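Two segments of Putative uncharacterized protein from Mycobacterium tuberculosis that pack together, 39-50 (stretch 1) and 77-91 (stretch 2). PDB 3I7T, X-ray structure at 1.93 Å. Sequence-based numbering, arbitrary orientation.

Stretch 1 39-50: DDIAAQTRDALR
Stretch 2, residues 77-91: SRWREVGEVHAQAFG

Two helices, 41-50 and 79-90, pack side by side with their N-to-C directions 32° apart (signed crossing angle -32°) and their axes 8.6 Å apart at closest approach. Backbone torsions are helical through both, near -60/-45, until Phe 90 departs at -126/20. The register is set by three CA-CA pairs: Ala 42 with Glu 81 at 5.6 Å, Arg 46 with Val 85 at 6.2 Å, and Leu 49 with Ala 89 at 7.9 Å. The spacing widens along the chain, so the helices diverge toward their C-terminal ends. The contact buries 601 Å², both sides summed, and no hydrogen bond crosses it; apolar packing and one salt bridge account for the association.

Ile 41 has the largest covered area, 90 Å². Its CA-CB bond points toward stretch 2, with chi1 at -145°, between wells, and chi2 t. From this position CD1 reaches CG2 of Val 82 (chi1 t) at 3.2 Å, a tight approach, while CG2 of Ile 41 lies 3.5 Å from CB of Glu 81. A branched apolar side chain fills the space between Arg 78, Glu 81 and Val 82, and both arms lie near Val 82. Ile 41 CB also lies over one face of the Arg 78 guanidinium, 4.1 Å from NH1. That arginine, with chi1 to chi4 at m, t, m and 174°, extends NH1 to within 3.1 Å of OD2 of Asp 40, forming the salt bridge. Asp 40, extended at -132/169 with chi1 t, occupies the N-cap position but makes no capping bond; its OD2 instead accepts a hydrogen bond from Ile 41 N at 2.6 Å. The acid's other oxygen, OD1, is 3.9 Å from OE1 of Glu 81, a proximity of like charges.

Val 85 follows with 87 Å² and is the knob of stretch 2. With chi1 t and CA-CB directed toward stretch 1, it fits among Ala 42, Thr 45, Arg 46 and Leu 49. Its CG1 lies 3.3 Å from CG of Arg 46 and 3.8 Å from CG2 of Thr 45, and its CG2 is 3.9 Å from O of Ala 42. The arginine thus contributes its aliphatic stem here, with chi1 to chi3 m, t, m. Thr 45 (chi1 m) donates from OG1 to O of Ile 41 at 2.8 Å, satisfying the hydroxyl within its own helix; OG1 also packs 3.7 Å from CG2 of Val 82, so both branches border stretch 2.

Leu 49, covering 75 Å², is the reciprocal knob, set among Val 85, His 86, Ala 89 and Phe 90. In the m,t rotamer its CD1 packs 3.8 Å from CG1 of Val 85 and 3.9 Å from CB of Ala 89. Its CD2 meets the edge of the Phe 90 ring, 4.1 Å from CE2. The ring, at chi1 m and chi2 -72°, starts from a sideways CA-CB bond, yet its end comes nearer. At this wider end the long side chain of Leu 49 spans the gap to reach Ala 89 CB.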

# COMPACT_ATOMS: atom_id res chain seq x y z
N ASP A 39 -18.20 9.15 15.92
CA ASP A 39 -18.51 10.48 15.42
C ASP A 39 -17.27 11.26 15.01
O ASP A 39 -17.34 12.10 14.11
CB ASP A 39 -19.31 11.28 16.45
N ASP A 40 -16.13 10.99 15.65
CA ASP A 40 -14.95 11.81 15.40
C ASP A 40 -13.70 10.97 15.15
O ASP A 40 -13.71 9.76 15.38
CB ASP A 40 -14.71 12.79 16.54
CG ASP A 40 -13.81 13.97 16.14
OD1 ASP A 40 -13.52 14.81 17.02
OD2 ASP A 40 -13.40 14.07 14.94
N ILE A 41 -12.64 11.61 14.68
CA ILE A 41 -11.50 10.85 14.20
C ILE A 41 -10.92 9.89 15.25
O ILE A 41 -10.60 8.75 14.92
CB ILE A 41 -10.41 11.72 13.50
CG1 ILE A 41 -9.78 10.91 12.35
CG2 ILE A 41 -9.38 12.26 14.51
CD1 ILE A 41 -8.60 11.58 11.65
N ALA A 42 -10.82 10.31 16.50
CA ALA A 42 -10.29 9.40 17.52
C ALA A 42 -11.14 8.14 17.64
O ALA A 42 -10.61 7.04 17.60
CB ALA A 42 -10.17 10.09 18.87
N ALA A 43 -12.46 8.29 17.80
CA ALA A 43 -13.33 7.13 17.98
C ALA A 43 -13.27 6.20 16.78
O ALA A 43 -13.27 4.97 16.92
CB ALA A 43 -14.75 7.58 18.24
N GLN A 44 -13.24 6.78 15.58
CA GLN A 44 -13.18 6.01 14.34
C GLN A 44 -11.86 5.25 14.22
O GLN A 44 -11.85 4.11 13.77
CB GLN A 44 -13.36 6.93 13.13
CG GLN A 44 -14.79 7.47 13.00
CD GLN A 44 -15.04 8.08 11.63
OE1 GLN A 44 -14.20 8.00 10.73
NE2 GLN A 44 -16.20 8.72 11.47
N THR A 45 -10.76 5.87 14.63
CA THR A 45 -9.48 5.15 14.65
C THR A 45 -9.51 3.97 15.62
O THR A 45 -9.09 2.87 15.28
CB THR A 45 -8.32 6.09 15.01
OG1 THR A 45 -8.38 7.23 14.17
CG2 THR A 45 -7.00 5.39 14.78
N ARG A 46 -10.03 4.18 16.83
CA ARG A 46 -10.09 3.09 17.79
C ARG A 46 -10.93 1.95 17.24
O ARG A 46 -10.56 0.78 17.35
CB ARG A 46 -10.65 3.57 19.14
CG ARG A 46 -9.68 4.46 19.92
CD ARG A 46 -10.14 4.69 21.37
NE ARG A 46 -11.52 5.17 21.42
CZ ARG A 46 -11.88 6.45 21.51
NH1 ARG A 46 -10.96 7.41 21.58
NH2 ARG A 46 -13.16 6.77 21.53
N ASP A 47 -12.06 2.29 16.64
CA ASP A 47 -12.98 1.28 16.13
C ASP A 47 -12.40 0.55 14.92
O ASP A 47 -12.60 -0.66 14.75
CB ASP A 47 -14.33 1.92 15.78
CG ASP A 47 -15.45 0.89 15.66
OD1 ASP A 47 -15.66 0.13 16.64
OD2 ASP A 47 -16.10 0.84 14.60
N ALA A 48 -11.65 1.28 14.08
CA ALA A 48 -11.00 0.64 12.94
C ALA A 48 -9.98 -0.36 13.43
O ALA A 48 -9.84 -1.44 12.87
CB ALA A 48 -10.35 1.68 12.01
N LEU A 49 -9.27 -0.02 14.51
CA LEU A 49 -8.24 -0.90 15.03
C LEU A 49 -8.85 -2.09 15.75
O LEU A 49 -8.28 -3.18 15.73
CB LEU A 49 -7.29 -0.15 15.97
CG LEU A 49 -6.36 0.86 15.29
CD1 LEU A 49 -5.52 1.68 16.29
CD2 LEU A 49 -5.48 0.16 14.28
N ARG A 50 -10.01 -1.89 16.38
CA ARG A 50 -10.72 -3.00 16.99
C ARG A 50 -11.13 -4.03 15.93
O ARG A 50 -11.01 -5.23 16.15
CB ARG A 50 -11.95 -2.53 17.77
CG ARG A 50 -12.51 -3.62 18.69
CD ARG A 50 -14.00 -3.51 18.87
N SER A 77 -4.14 17.25 9.20
CA SER A 77 -3.83 18.19 10.26
C SER A 77 -4.26 17.61 11.61
O SER A 77 -3.87 18.11 12.67
CB SER A 77 -4.45 19.57 10.01
OG SER A 77 -5.81 19.62 10.40
N ARG A 78 -5.07 16.56 11.57
CA ARG A 78 -5.52 15.88 12.78
C ARG A 78 -4.71 14.61 13.07
O ARG A 78 -5.19 13.70 13.74
CB ARG A 78 -7.02 15.57 12.71
CG ARG A 78 -7.90 16.80 12.57
CD ARG A 78 -9.38 16.47 12.74
NE ARG A 78 -9.94 15.81 11.55
CZ ARG A 78 -11.17 15.31 11.47
NH1 ARG A 78 -12.00 15.37 12.52
NH2 ARG A 78 -11.57 14.74 10.35
N TRP A 79 -3.47 14.57 12.58
CA TRP A 79 -2.64 13.37 12.70
C TRP A 79 -2.39 12.95 14.14
O TRP A 79 -2.17 11.77 14.42
CB TRP A 79 -1.31 13.53 11.95
CG TRP A 79 -0.36 14.52 12.57
CD1 TRP A 79 -0.27 15.86 12.29
CD2 TRP A 79 0.65 14.25 13.56
NE1 TRP A 79 0.72 16.44 13.05
CE2 TRP A 79 1.30 15.48 13.83
CE3 TRP A 79 1.05 13.10 14.24
CZ2 TRP A 79 2.33 15.58 14.76
CZ3 TRP A 79 2.08 13.21 15.17
CH2 TRP A 79 2.71 14.45 15.42
N ARG A 80 -2.41 13.91 15.06
CA ARG A 80 -2.14 13.59 16.46
C ARG A 80 -3.24 12.81 17.15
O ARG A 80 -2.95 11.95 17.97
CB ARG A 80 -1.80 14.84 17.25
CG ARG A 80 -0.32 15.05 17.38
CD ARG A 80 0.01 16.18 18.32
NE ARG A 80 1.44 16.48 18.24
CZ ARG A 80 2.39 15.72 18.77
NH1 ARG A 80 2.06 14.62 19.44
NH2 ARG A 80 3.66 16.06 18.64
N GLU A 81 -4.49 13.12 16.84
CA GLU A 81 -5.62 12.40 17.40
C GLU A 81 -5.54 10.94 16.96
O GLU A 81 -5.83 10.03 17.74
CB GLU A 81 -6.95 13.02 16.93
CG GLU A 81 -7.43 14.24 17.74
CD GLU A 81 -8.93 14.58 17.50
OE1 GLU A 81 -9.84 13.87 18.01
OE2 GLU A 81 -9.18 15.59 16.79
N VAL A 82 -5.14 10.73 15.71
CA VAL A 82 -5.03 9.39 15.15
C VAL A 82 -3.81 8.68 15.71
O VAL A 82 -3.91 7.55 16.19
CB VAL A 82 -4.95 9.43 13.60
CG1 VAL A 82 -4.78 8.03 13.05
CG2 VAL A 82 -6.19 10.05 13.04
N GLY A 83 -2.67 9.36 15.68
CA GLY A 83 -1.44 8.80 16.24
C GLY A 83 -1.55 8.31 17.68
O GLY A 83 -1.02 7.26 18.02
N GLU A 84 -2.23 9.07 18.53
CA GLU A 84 -2.39 8.70 19.93
C GLU A 84 -3.04 7.33 20.07
O GLU A 84 -2.62 6.52 20.91
CB GLU A 84 -3.25 9.73 20.66
CG GLU A 84 -2.51 10.99 21.02
CD GLU A 84 -3.43 12.05 21.58
OE1 GLU A 84 -4.35 11.69 22.36
OE2 GLU A 84 -3.24 13.24 21.25
N VAL A 85 -4.08 7.09 19.29
CA VAL A 85 -4.76 5.80 19.30
C VAL A 85 -3.88 4.67 18.73
O VAL A 85 -3.87 3.56 19.25
CB VAL A 85 -6.10 5.89 18.52
CG1 VAL A 85 -6.76 4.53 18.44
CG2 VAL A 85 -7.03 6.92 19.14
N HIS A 86 -3.14 4.96 17.66
CA HIS A 86 -2.25 3.98 17.05
C HIS A 86 -1.16 3.62 18.06
O HIS A 86 -0.75 2.46 18.19
CB HIS A 86 -1.64 4.58 15.76
CG HIS A 86 -0.84 3.60 14.94
ND1 HIS A 86 0.49 3.33 15.19
CD2 HIS A 86 -1.17 2.85 13.87
CE1 HIS A 86 0.94 2.45 14.32
NE2 HIS A 86 -0.06 2.13 13.50
N ALA A 87 -0.72 4.64 18.80
CA ALA A 87 0.34 4.50 19.79
C ALA A 87 -0.12 3.67 20.98
O ALA A 87 0.63 2.83 21.48
CB ALA A 87 0.82 5.87 20.26
N GLN A 88 -1.35 3.91 21.44
CA GLN A 88 -1.91 3.11 22.52
C GLN A 88 -2.05 1.64 22.09
O GLN A 88 -1.87 0.74 22.90
CB GLN A 88 -3.25 3.70 23.01
CG GLN A 88 -3.58 3.44 24.51
CD GLN A 88 -2.91 4.43 25.49
OE1 GLN A 88 -1.82 4.95 25.24
NE2 GLN A 88 -3.58 4.69 26.61
N ALA A 89 -2.32 1.41 20.81
CA ALA A 89 -2.40 0.05 20.29
C ALA A 89 -1.01 -0.56 20.00
O ALA A 89 -0.78 -1.75 20.25
CB ALA A 89 -3.29 0.01 19.03
N PHE A 90 -0.07 0.25 19.53
CA PHE A 90 1.18 -0.30 19.00
C PHE A 90 2.48 0.24 19.61
O PHE A 90 3.54 0.11 19.01
CB PHE A 90 1.25 -0.11 17.49
CG PHE A 90 0.25 -0.93 16.71
CD1 PHE A 90 0.40 -2.31 16.58
CD2 PHE A 90 -0.81 -0.30 16.07
CE1 PHE A 90 -0.50 -3.06 15.83
CE2 PHE A 90 -1.72 -1.04 15.32
CZ PHE A 90 -1.56 -2.43 15.20
N GLY A 91 2.40 0.84 20.79
CA GLY A 91 3.58 1.41 21.43
C GLY A 91 4.72 0.43 21.64
O GLY A 91 5.89 0.79 21.48